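Local atomic coordinates of Serine/threonine-protein kinase Tel1 (Chaetomium thermophilum, PDB entry 6SKY), a protein that probably phosphorylates serine or threonine residues followed by glutamine, using ATP, to start checkpoint signalling after DNA damage, as an ATM-type kinase. Residues R2680-D2685 against H2718-Y2723; Q2690-I2695 against V2935-W2940; F2798-D2803 against D2922-A2927. One frame throughout, in Å; residues are numbered along the deposited sequence.

Contact 1. Residues R2680-D2685 against H2718-Y2723; sequences RYYPKD and HPVMRY
Asp2685 OD2 is the most firmly held polar atom here, gripped by two N-H groups of a single residue. His2718 ND1 lies 2.7 Å from Asp2685 OD2, with an N-H...O angle of 153°, and arrives on the syn lone pair while the oxygen stays close to the imidazole plane. The second donor is the backbone: His2718 N reaches Asp2685 OD2 at 3.2 Å, a more bent bond (138°) from above the carboxylate plane. The two bonds together hold the carboxylate, while the ND1 bond limits the turn of the ring, and the nearby carboxylate would be expected to stabilise a protonated ring.

The ring of Tyr2682, just past the end of helix 2670-2681, lies against His2718. His2718 CB sits over one of its faces, 4.0 Å from the Tyr2682 ring centroid, a CH-pi contact. At the ring edge, Val2720 CG1 meets Tyr2682 CE2 at 3.5 Å. The phenol tip is held by Arg2722, whose NH1 donates to Tyr2682 OH over 3.2 Å with the oxygen in the guanidinium plane. Arg2722 NH2 also donates to Pro2719 O at 3.0 Å and makes a salt bridge to Asp2806, so the extended arginine ties ring, loop and helix 2802-2806 together.

Tyr2681 and Tyr2723 reach toward each other from opposite sides and stack face to face, with ring centroids 4.1 Å apart and planes only 6° apart. Each ring carries the CG of its neighbouring arginine on its other face, Arg2680 for Tyr2681 and Arg2722 for Tyr2723, giving a layered pile. Tyr2681 OH finds its polar partner in Glu2727. A His-carboxylate bond and, beyond Tyr2682, a tyrosine stack thus join the end of helix 2670-2681 to the start of helix 2722-2726 within the PI3/PI4-kinase-type catalytic domain.

Contact 2. Residues Q2690-I2695 against V2935-W2940; sequences QCRKEI and VLYSGW
Apolar contact is slight and centres on one pair: Ile2695 CG2, anti to its own backbone N, meets Ser2938 CB at 3.7 Å. Ser2938 points its CB toward helix 2688-2697, where the loop comes nearest, the CA atoms of Arg2692 and Ser2938 being 5.8 Å apart.

Contact of a charged group with the backbone supplies the rest. Arg2692, with CG anti to the backbone N and its chain extended from CG to NE, lays its guanidinium flat across the turn from Tyr2937 to Trp2940. Gly2939 CA lies over the centre of that group's face, 3.8 Å from Arg2692 CZ, and Ser2938 O is over a face as well.

Polar pairs come close without bonding. Arg2692 NE stays 3.9 Å from Ser2938 OG, and Arg2692 NH2 is 4.3 Å from Tyr2937 OH. Tyr2943 touches both Arg2692 and Ile2695, and so extends the same C-terminal surface.

With the guanidinium offering its face, its N-H groups do not address the loop. The FATC tail is met here mainly by van der Waals contact, perhaps with a weak electrostatic share from Ser2938 O over the guanidinium face, at a surface where the arginine charge remains largely exposed.

Contact 3. Residues F2798-D2803 against D2922-A2927; sequences FRLTRD and DLINQA
Phe2798 and Leu2800 stand side by side and face one side of helix 2916-2927, with Ala2927 CB seated where they meet. Phe2798 holds CG in the crowded position between its backbone N and carbonyl carbon (chi1 41°), which swings the ring toward the helix although its CB sets off across it. The ring spans one helical turn: CE2 of Phe2798 lies 3.6 Å from Ala2927 CB, and Phe2798 CE1 is 4.1 Å from Leu2923 CB. Both meet the ring obliquely, and the Phe2798 and Leu2923 side chains cross at about a right angle.

Leu2800 directs its CB at the helix, with CG anti to the backbone N (chi1 -155°). Its CB is 4.0 Å from Ala2927 CB, so this small methyl points into the notch between the Leu2800 and Phe2798 side chains and touches both. One branch goes further, Leu2800 CD2 touching Ile2924 CG2 at 3.9 Å as the two side chains cross obliquely. The same CD2 lies in the plane of the Phe2798 ring, at its edge, closing the apolar row. Residues 2923, 2924 and 2927 can share this work because they fall on one side of a regular helix, as the bond from Ala2927 N to Leu2923 O (2.9 Å) confirms.

All five touching residues are buried. Helix 2732-2755 adds Met2751 against both Phe2798 and Leu2923, while Phe2817 covers Leu2800 and Ile2924. On the far side of the helix, Asp2922 forms a salt bridge with Arg2260 of the second subunit. Segment 2798-2803 follows the magnesium-binding Asp2779 by some twenty residues, consistent with the C-terminal end of the activation loop. The packing of this segment on a FATC helix fits the PIKK kinase fold, in which FATC is built into the C-lobe.

From the N terminus, the chain passes 2680-2685 and 2690-2695 before returning at 2718-2723, where contact 1 closes a short helical loop. Contact 2, opened within that loop, closes only at 2935-2940, so contacts 1 and 2 cross. Contact 3 opens at 2798-2803 after contact 1 has closed, and shuts at 2922-2927, wholly within the longer span of contact 2. Contacts 1 and 3 are joined by a probable hydrogen bond from Val2720 N to Asp2803 OD2, 3.2 Å. Arg2799 and Trp2940 link contacts 3 and 2 by a cation-pi interaction. Contact 1 ties two parts of the kinase domain, contact 2 joins helix 2688-2697 to the FATC tail, and contact 3 joins 2798-2803 to a FATC helix.

Contact 1. Residues R2680-D2685 against H2718-Y2723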
loop_
_atom_site.group_PDB
_atom_site.type_symbol
_atom_site.label_atom_id
_atom_site.label_comp_id
_atom_site.label_asym_id
_atom_site.label_seq_id
_atom_site.Cartn_x
_atom_site.Cartn_y
_atom_site.Cartn_z
ATOM N N ARG A 2680 -29.556 -20.785 37.248
ATOM C CA ARG A 2680 -29.168 -22.186 37.317
ATOM C C ARG A 2680 -27.687 -22.337 37.632
ATOM O O ARG A 2680 -27.300 -23.230 38.388
ATOM C CB ARG A 2680 -29.521 -22.881 36.011
ATOM C CG ARG A 2680 -28.853 -24.196 35.816
ATOM C CD ARG A 2680 -29.502 -24.972 34.712
ATOM N NE ARG A 2680 -29.324 -24.347 33.413
ATOM C CZ ARG A 2680 -30.312 -23.842 32.691
ATOM N NH1 ARG A 2680 -30.062 -23.302 31.515
ATOM N NH2 ARG A 2680 -31.552 -23.886 33.145
ATOM N N TYR A 2681 -26.840 -21.471 37.083
ATOM C CA TYR A 2681 -25.408 -21.628 37.290
ATOM C C TYR A 2681 -24.847 -20.780 38.416
ATOM O O TYR A 2681 -23.756 -21.084 38.902
ATOM C CB TYR A 2681 -24.644 -21.314 36.004
ATOM C CG TYR A 2681 -24.947 -22.284 34.904
ATOM C CD1 TYR A 2681 -24.398 -23.546 34.903
ATOM C CD2 TYR A 2681 -25.790 -21.945 33.876
ATOM C CE1 TYR A 2681 -24.679 -24.429 33.912
ATOM C CE2 TYR A 2681 -26.075 -22.827 32.885
ATOM C CZ TYR A 2681 -25.523 -24.069 32.909
ATOM O OH TYR A 2681 -25.811 -24.959 31.908
ATOM N N TYR A 2682 -25.545 -19.737 38.847
ATOM C CA TYR A 2682 -25.103 -18.897 39.962
ATOM C C TYR A 2682 -26.281 -18.630 40.880
ATOM O O TYR A 2682 -26.914 -17.574 40.812
ATOM C CB TYR A 2682 -24.507 -17.585 39.462
ATOM C CG TYR A 2682 -23.254 -17.738 38.658
ATOM C CD1 TYR A 2682 -22.030 -17.854 39.273
ATOM C CD2 TYR A 2682 -23.292 -17.747 37.278
ATOM C CE1 TYR A 2682 -20.885 -17.987 38.542
ATOM C CE2 TYR A 2682 -22.151 -17.879 36.541
ATOM C CZ TYR A 2682 -20.952 -17.999 37.180
ATOM O OH TYR A 2682 -19.804 -18.129 36.449
ATOM N N PRO A 2683 -26.603 -19.573 41.768
ATOM C CA PRO A 2683 -27.767 -19.389 42.643
ATOM C C PRO A 2683 -27.603 -18.297 43.688
ATOM O O PRO A 2683 -28.594 -17.938 44.330
ATOM C CB PRO A 2683 -27.924 -20.762 43.304
ATOM C CG PRO A 2683 -27.185 -21.693 42.429
ATOM C CD PRO A 2683 -26.040 -20.922 41.898
ATOM N N LYS A 2684 -26.406 -17.757 43.882
ATOM C CA LYS A 2684 -26.192 -16.682 44.839
ATOM C C LYS A 2684 -26.216 -15.299 44.204
ATOM O O LYS A 2684 -26.096 -14.305 44.922
ATOM C CB LYS A 2684 -24.862 -16.878 45.564
ATOM C CG LYS A 2684 -24.804 -18.111 46.433
ATOM C CD LYS A 2684 -23.471 -18.207 47.145
ATOM C CE LYS A 2684 -23.399 -19.459 47.997
ATOM N NZ LYS A 2684 -22.182 -19.483 48.854
ATOM N N ASP A 2685 -26.353 -15.210 42.887
ATOM C CA ASP A 2685 -26.387 -13.926 42.211
ATOM C C ASP A 2685 -27.786 -13.328 42.268
ATOM O O ASP A 2685 -28.757 -13.979 42.652
ATOM C CB ASP A 2685 -25.949 -14.072 40.759
ATOM C CG ASP A 2685 -24.456 -14.175 40.609
ATOM O OD1 ASP A 2685 -23.753 -14.207 41.637
ATOM O OD2 ASP A 2685 -23.982 -14.219 39.459
ATOM N N HIS A 2718 -22.907 -12.640 36.844
ATOM C CA HIS A 2718 -21.804 -13.146 36.052
ATOM C C HIS A 2718 -22.312 -13.781 34.772
ATOM O O HIS A 2718 -23.355 -14.429 34.789
ATOM C CB HIS A 2718 -20.996 -14.184 36.833
ATOM C CG HIS A 2718 -20.519 -13.703 38.164
ATOM N ND1 HIS A 2718 -21.262 -13.844 39.314
ATOM C CD2 HIS A 2718 -19.376 -13.078 38.528
ATOM C CE1 HIS A 2718 -20.597 -13.327 40.329
ATOM N NE2 HIS A 2718 -19.450 -12.856 39.879
ATOM N N PRO A 2719 -21.600 -13.628 33.662
ATOM C CA PRO A 2719 -22.082 -14.180 32.393
ATOM C C PRO A 2719 -22.112 -15.698 32.386
ATOM O O PRO A 2719 -21.298 -16.364 33.025
ATOM C CB PRO A 2719 -21.074 -13.644 31.376
ATOM C CG PRO A 2719 -19.901 -13.256 32.163
ATOM C CD PRO A 2719 -20.388 -12.821 33.482
ATOM N N VAL A 2720 -23.069 -16.245 31.639
ATOM C CA VAL A 2720 -23.274 -17.686 31.563
ATOM C C VAL A 2720 -23.420 -18.152 30.125
ATOM O O VAL A 2720 -23.868 -19.271 29.879
ATOM C CB VAL A 2720 -24.514 -18.110 32.361
ATOM C CG1 VAL A 2720 -24.353 -17.784 33.806
ATOM C CG2 VAL A 2720 -25.720 -17.441 31.803
ATOM N N MET A 2721 -23.063 -17.316 29.159
ATOM C CA MET A 2721 -23.354 -17.668 27.777
ATOM C C MET A 2721 -22.477 -18.806 27.285
ATOM O O MET A 2721 -22.880 -19.558 26.393
ATOM C CB MET A 2721 -23.196 -16.446 26.890
ATOM C CG MET A 2721 -23.567 -16.656 25.452
ATOM S SD MET A 2721 -25.305 -16.951 25.205
ATOM C CE MET A 2721 -25.255 -17.602 23.550
ATOM N N ARG A 2722 -21.298 -18.976 27.874
ATOM C CA ARG A 2722 -20.400 -20.036 27.446
ATOM C C ARG A 2722 -20.993 -21.415 27.656
ATOM O O ARG A 2722 -20.512 -22.379 27.061
ATOM C CB ARG A 2722 -19.082 -19.934 28.189
ATOM C CG ARG A 2722 -19.168 -20.335 29.614
ATOM C CD ARG A 2722 -17.930 -19.928 30.337
ATOM N NE ARG A 2722 -18.036 -20.159 31.766
ATOM C CZ ARG A 2722 -18.607 -19.319 32.613
ATOM N NH1 ARG A 2722 -18.658 -19.607 33.898
ATOM N NH2 ARG A 2722 -19.139 -18.198 32.172
ATOM N N TYR A 2723 -22.025 -21.534 28.478
ATOM C CA TYR A 2723 -22.665 -22.817 28.679
ATOM C C TYR A 2723 -23.657 -23.161 27.590
ATOM O O TYR A 2723 -23.951 -24.341 27.414
ATOM C CB TYR A 2723 -23.362 -22.847 30.025
ATOM C CG TYR A 2723 -22.398 -22.862 31.168
ATOM C CD1 TYR A 2723 -22.219 -21.752 31.960
ATOM C CD2 TYR A 2723 -21.650 -23.984 31.443
ATOM C CE1 TYR A 2723 -21.342 -21.764 32.995
ATOM C CE2 TYR A 2723 -20.769 -24.003 32.476
ATOM C CZ TYR A 2723 -20.617 -22.892 33.249
ATOM O OH TYR A 2723 -19.727 -22.911 34.290
#

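Contact 2. Residues Q2690-I2695 against V2935-W2940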
loop_
_atom_site.group_PDB
_atom_site.type_symbol
_atom_site.label_atom_id
_atom_site.label_comp_id
_atom_site.label_asym_id
_atom_site.label_seq_id
_atom_site.Cartn_x
_atom_site.Cartn_y
_atom_site.Cartn_z
ATOM N N GLN A 2690 -34.399 -8.402 39.486
ATOM C CA GLN A 2690 -33.835 -7.519 40.495
ATOM C C GLN A 2690 -32.820 -6.563 39.887
ATOM O O GLN A 2690 -32.788 -5.380 40.238
ATOM C CB GLN A 2690 -33.206 -8.347 41.606
ATOM C CG GLN A 2690 -34.137 -9.408 42.135
ATOM C CD GLN A 2690 -33.524 -10.238 43.234
ATOM O OE1 GLN A 2690 -32.357 -10.071 43.578
ATOM N NE2 GLN A 2690 -34.311 -11.141 43.797
ATOM N N CYS A 2691 -31.990 -7.055 38.966
ATOM C CA CYS A 2691 -31.064 -6.181 38.254
ATOM C C CYS A 2691 -31.812 -5.152 37.421
ATOM O O CYS A 2691 -31.446 -3.971 37.405
ATOM C CB CYS A 2691 -30.139 -7.006 37.364
ATOM S SG CYS A 2691 -29.026 -8.109 38.226
ATOM N N ARG A 2692 -32.870 -5.576 36.728
ATOM C CA ARG A 2692 -33.634 -4.634 35.921
ATOM C C ARG A 2692 -34.263 -3.553 36.782
ATOM O O ARG A 2692 -34.245 -2.375 36.419
ATOM C CB ARG A 2692 -34.711 -5.361 35.125
ATOM C CG ARG A 2692 -35.674 -4.419 34.466
ATOM C CD ARG A 2692 -36.466 -5.066 33.365
ATOM N NE ARG A 2692 -37.258 -4.066 32.657
ATOM C CZ ARG A 2692 -37.918 -4.284 31.527
ATOM N NH1 ARG A 2692 -37.893 -5.478 30.954
ATOM N NH2 ARG A 2692 -38.605 -3.304 30.964
ATOM N N LYS A 2693 -34.811 -3.929 37.933
ATOM C CA LYS A 2693 -35.455 -2.948 38.796
ATOM C C LYS A 2693 -34.442 -1.998 39.416
ATOM O O LYS A 2693 -34.697 -0.794 39.518
ATOM C CB LYS A 2693 -36.257 -3.659 39.875
ATOM C CG LYS A 2693 -36.959 -2.743 40.833
ATOM C CD LYS A 2693 -37.733 -3.552 41.847
ATOM C CE LYS A 2693 -38.427 -2.668 42.864
ATOM N NZ LYS A 2693 -39.168 -3.491 43.859
ATOM N N GLU A 2694 -33.291 -2.514 39.848
ATOM C CA GLU A 2694 -32.268 -1.637 40.406
ATOM C C GLU A 2694 -31.742 -0.669 39.363
ATOM O O GLU A 2694 -31.387 0.468 39.686
ATOM C CB GLU A 2694 -31.129 -2.458 40.997
ATOM C CG GLU A 2694 -31.226 -2.587 42.500
ATOM C CD GLU A 2694 -30.297 -3.633 43.068
ATOM O OE1 GLU A 2694 -29.067 -3.497 42.899
ATOM O OE2 GLU A 2694 -30.801 -4.592 43.689
ATOM N N ILE A 2695 -31.679 -1.093 38.106
ATOM C CA ILE A 2695 -31.221 -0.164 37.085
ATOM C C ILE A 2695 -32.310 0.838 36.727
ATOM O O ILE A 2695 -32.013 2.002 36.444
ATOM C CB ILE A 2695 -30.714 -0.944 35.864
ATOM C CG1 ILE A 2695 -29.275 -1.377 36.103
ATOM C CG2 ILE A 2695 -30.798 -0.124 34.605
ATOM C CD1 ILE A 2695 -28.677 -2.102 34.953
ATOM N N VAL A 2935 -25.913 4.003 31.028
ATOM C CA VAL A 2935 -26.961 4.970 30.754
ATOM C C VAL A 2935 -27.908 4.475 29.663
ATOM O O VAL A 2935 -28.644 5.259 29.081
ATOM C CB VAL A 2935 -26.366 6.338 30.397
ATOM C CG1 VAL A 2935 -25.548 6.851 31.543
ATOM C CG2 VAL A 2935 -25.518 6.224 29.171
ATOM N N LEU A 2936 -27.897 3.181 29.379
ATOM C CA LEU A 2936 -28.856 2.608 28.457
ATOM C C LEU A 2936 -30.151 2.284 29.184
ATOM O O LEU A 2936 -30.183 2.126 30.403
ATOM C CB LEU A 2936 -28.293 1.351 27.800
ATOM C CG LEU A 2936 -27.212 1.547 26.747
ATOM C CD1 LEU A 2936 -26.668 0.230 26.324
ATOM C CD2 LEU A 2936 -27.771 2.256 25.564
ATOM N N TYR A 2937 -31.230 2.195 28.415
ATOM C CA TYR A 2937 -32.536 1.889 28.976
ATOM C C TYR A 2937 -32.519 0.532 29.664
ATOM O O TYR A 2937 -31.794 -0.379 29.268
ATOM C CB TYR A 2937 -33.586 1.914 27.873
ATOM C CG TYR A 2937 -34.978 1.612 28.337
ATOM C CD1 TYR A 2937 -35.564 2.346 29.345
ATOM C CD2 TYR A 2937 -35.719 0.610 27.745
ATOM C CE1 TYR A 2937 -36.834 2.076 29.765
ATOM C CE2 TYR A 2937 -36.988 0.338 28.157
ATOM C CZ TYR A 2937 -37.541 1.073 29.169
ATOM O OH TYR A 2937 -38.815 0.799 29.587
ATOM N N SER A 2938 -33.334 0.398 30.709
ATOM C CA SER A 2938 -33.290 -0.806 31.530
ATOM C C SER A 2938 -33.850 -2.020 30.807
ATOM O O SER A 2938 -33.465 -3.150 31.117
ATOM C CB SER A 2938 -34.049 -0.581 32.826
ATOM O OG SER A 2938 -35.441 -0.602 32.601
ATOM N N GLY A 2939 -34.765 -1.822 29.859
ATOM C CA GLY A 2939 -35.280 -2.936 29.089
ATOM C C GLY A 2939 -34.296 -3.478 28.082
ATOM O O GLY A 2939 -34.439 -4.620 27.644
ATOM N N TRP A 2940 -33.331 -2.663 27.679
ATOM C CA TRP A 2940 -32.131 -3.062 26.952
ATOM C C TRP A 2940 -31.201 -3.632 28.000
ATOM O O TRP A 2940 -30.436 -2.907 28.628
ATOM C CB TRP A 2940 -31.522 -1.846 26.273
ATOM C CG TRP A 2940 -30.684 -2.047 25.065
ATOM C CD1 TRP A 2940 -31.051 -1.812 23.788
ATOM C CD2 TRP A 2940 -29.316 -2.448 25.021
ATOM N NE1 TRP A 2940 -30.013 -2.062 22.943
ATOM C CE2 TRP A 2940 -28.930 -2.453 23.680
ATOM C CE3 TRP A 2940 -28.382 -2.814 25.986
ATOM C CZ2 TRP A 2940 -27.658 -2.812 23.278
ATOM C CZ3 TRP A 2940 -27.125 -3.168 25.584
ATOM C CH2 TRP A 2940 -26.774 -3.167 24.245
#

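Contact 3. Residues F2798-D2803 against D2922-A2927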
loop_
_atom_site.group_PDB
_atom_site.type_symbol
_atom_site.label_atom_id
_atom_site.label_comp_id
_atom_site.label_asym_id
_atom_site.label_seq_id
_atom_site.Cartn_x
_atom_site.Cartn_y
_atom_site.Cartn_z
ATOM N N PHE A 2798 -23.566 -1.354 18.618
ATOM C CA PHE A 2798 -24.165 -2.675 18.532
ATOM C C PHE A 2798 -24.152 -3.277 19.926
ATOM O O PHE A 2798 -23.605 -2.696 20.861
ATOM C CB PHE A 2798 -23.434 -3.561 17.520
ATOM C CG PHE A 2798 -21.938 -3.444 17.559
ATOM C CD1 PHE A 2798 -21.270 -2.677 16.634
ATOM C CD2 PHE A 2798 -21.200 -4.119 18.502
ATOM C CE1 PHE A 2798 -19.911 -2.579 16.664
ATOM C CE2 PHE A 2798 -19.847 -4.016 18.527
ATOM C CZ PHE A 2798 -19.204 -3.250 17.609
ATOM N N ARG A 2799 -24.762 -4.447 20.059
ATOM C CA ARG A 2799 -24.855 -5.127 21.347
ATOM C C ARG A 2799 -23.626 -5.998 21.555
ATOM O O ARG A 2799 -23.410 -6.964 20.824
ATOM C CB ARG A 2799 -26.126 -5.960 21.434
ATOM C CG ARG A 2799 -26.307 -6.573 22.783
ATOM C CD ARG A 2799 -27.602 -7.302 22.911
ATOM N NE ARG A 2799 -27.836 -7.672 24.293
ATOM C CZ ARG A 2799 -28.618 -7.001 25.116
ATOM N NH1 ARG A 2799 -28.762 -7.393 26.360
ATOM N NH2 ARG A 2799 -29.261 -5.944 24.690
ATOM N N LEU A 2800 -22.810 -5.641 22.538
ATOM C CA LEU A 2800 -21.608 -6.381 22.894
ATOM C C LEU A 2800 -21.482 -6.457 24.406
ATOM O O LEU A 2800 -20.454 -6.111 24.983
ATOM C CB LEU A 2800 -20.371 -5.746 22.273
ATOM C CG LEU A 2800 -19.148 -6.611 22.015
ATOM C CD1 LEU A 2800 -19.493 -7.721 21.075
ATOM C CD2 LEU A 2800 -18.058 -5.765 21.428
ATOM N N THR A 2801 -22.549 -6.868 25.078
ATOM C CA THR A 2801 -22.531 -6.955 26.527
ATOM C C THR A 2801 -21.600 -8.078 26.980
ATOM O O THR A 2801 -20.948 -8.739 26.181
ATOM C CB THR A 2801 -23.943 -7.156 27.057
ATOM O OG1 THR A 2801 -24.410 -8.456 26.701
ATOM C CG2 THR A 2801 -24.858 -6.141 26.453
ATOM N N ARG A 2802 -21.515 -8.286 28.292
ATOM C CA ARG A 2802 -20.601 -9.297 28.810
ATOM C C ARG A 2802 -21.043 -10.703 28.446
ATOM O O ARG A 2802 -20.203 -11.593 28.297
ATOM C CB ARG A 2802 -20.475 -9.175 30.323
ATOM C CG ARG A 2802 -19.736 -7.960 30.800
ATOM C CD ARG A 2802 -19.845 -7.854 32.296
ATOM N NE ARG A 2802 -21.224 -8.014 32.731
ATOM C CZ ARG A 2802 -21.577 -8.537 33.894
ATOM N NH1 ARG A 2802 -20.651 -8.955 34.735
ATOM N NH2 ARG A 2802 -22.852 -8.656 34.206
ATOM N N ASP A 2803 -22.345 -10.923 28.292
ATOM C CA ASP A 2803 -22.830 -12.233 27.895
ATOM C C ASP A 2803 -22.593 -12.517 26.423
ATOM O O ASP A 2803 -22.348 -13.664 26.059
ATOM C CB ASP A 2803 -24.312 -12.369 28.215
ATOM C CG ASP A 2803 -24.557 -13.098 29.511
ATOM O OD1 ASP A 2803 -24.791 -12.444 30.543
ATOM O OD2 ASP A 2803 -24.499 -14.337 29.504
ATOM N N ASP A 2922 -12.128 1.490 17.767
ATOM C CA ASP A 2922 -12.991 2.496 18.373
ATOM C C ASP A 2922 -14.398 1.959 18.602
ATOM O O ASP A 2922 -15.018 2.235 19.637
ATOM C CB ASP A 2922 -13.027 3.739 17.498
ATOM C CG ASP A 2922 -13.026 5.016 18.307
ATOM O OD1 ASP A 2922 -12.800 4.946 19.534
ATOM O OD2 ASP A 2922 -13.252 6.096 17.721
ATOM N N LEU A 2923 -14.914 1.176 17.653
ATOM C CA LEU A 2923 -16.256 0.622 17.795
ATOM C C LEU A 2923 -16.340 -0.345 18.964
ATOM O O LEU A 2923 -17.294 -0.306 19.741
ATOM C CB LEU A 2923 -16.675 -0.072 16.509
ATOM C CG LEU A 2923 -16.987 0.820 15.324
ATOM C CD1 LEU A 2923 -17.270 -0.027 14.131
ATOM C CD2 LEU A 2923 -18.151 1.685 15.656
ATOM N N ILE A 2924 -15.361 -1.238 19.096
ATOM C CA ILE A 2924 -15.391 -2.191 20.197
ATOM C C ILE A 2924 -15.112 -1.497 21.518
ATOM O O ILE A 2924 -15.549 -1.961 22.570
ATOM C CB ILE A 2924 -14.407 -3.344 19.934
ATOM C CG1 ILE A 2924 -14.772 -4.069 18.651
ATOM C CG2 ILE A 2924 -14.428 -4.338 21.048
ATOM C CD1 ILE A 2924 -13.983 -5.300 18.410
ATOM N N ASN A 2925 -14.404 -0.370 21.503
ATOM C CA ASN A 2925 -14.231 0.383 22.739
ATOM C C ASN A 2925 -15.535 1.010 23.190
ATOM O O ASN A 2925 -15.867 0.972 24.376
ATOM C CB ASN A 2925 -13.176 1.468 22.567
ATOM C CG ASN A 2925 -11.778 0.957 22.757
ATOM O OD1 ASN A 2925 -10.856 1.404 22.088
ATOM N ND2 ASN A 2925 -11.608 0.019 23.670
ATOM N N GLN A 2926 -16.279 1.615 22.270
ATOM C CA GLN A 2926 -17.502 2.281 22.691
ATOM C C GLN A 2926 -18.680 1.335 22.836
ATOM O O GLN A 2926 -19.685 1.720 23.431
ATOM C CB GLN A 2926 -17.857 3.419 21.735
ATOM C CG GLN A 2926 -18.077 3.015 20.317
ATOM C CD GLN A 2926 -18.421 4.191 19.433
ATOM O OE1 GLN A 2926 -19.591 4.518 19.248
ATOM N NE2 GLN A 2926 -17.404 4.831 18.878
ATOM N N ALA A 2927 -18.578 0.104 22.347
ATOM C CA ALA A 2927 -19.650 -0.858 22.537
ATOM C C ALA A 2927 -19.572 -1.577 23.871
ATOM O O ALA A 2927 -20.598 -2.057 24.351
ATOM C CB ALA A 2927 -19.644 -1.884 21.413
#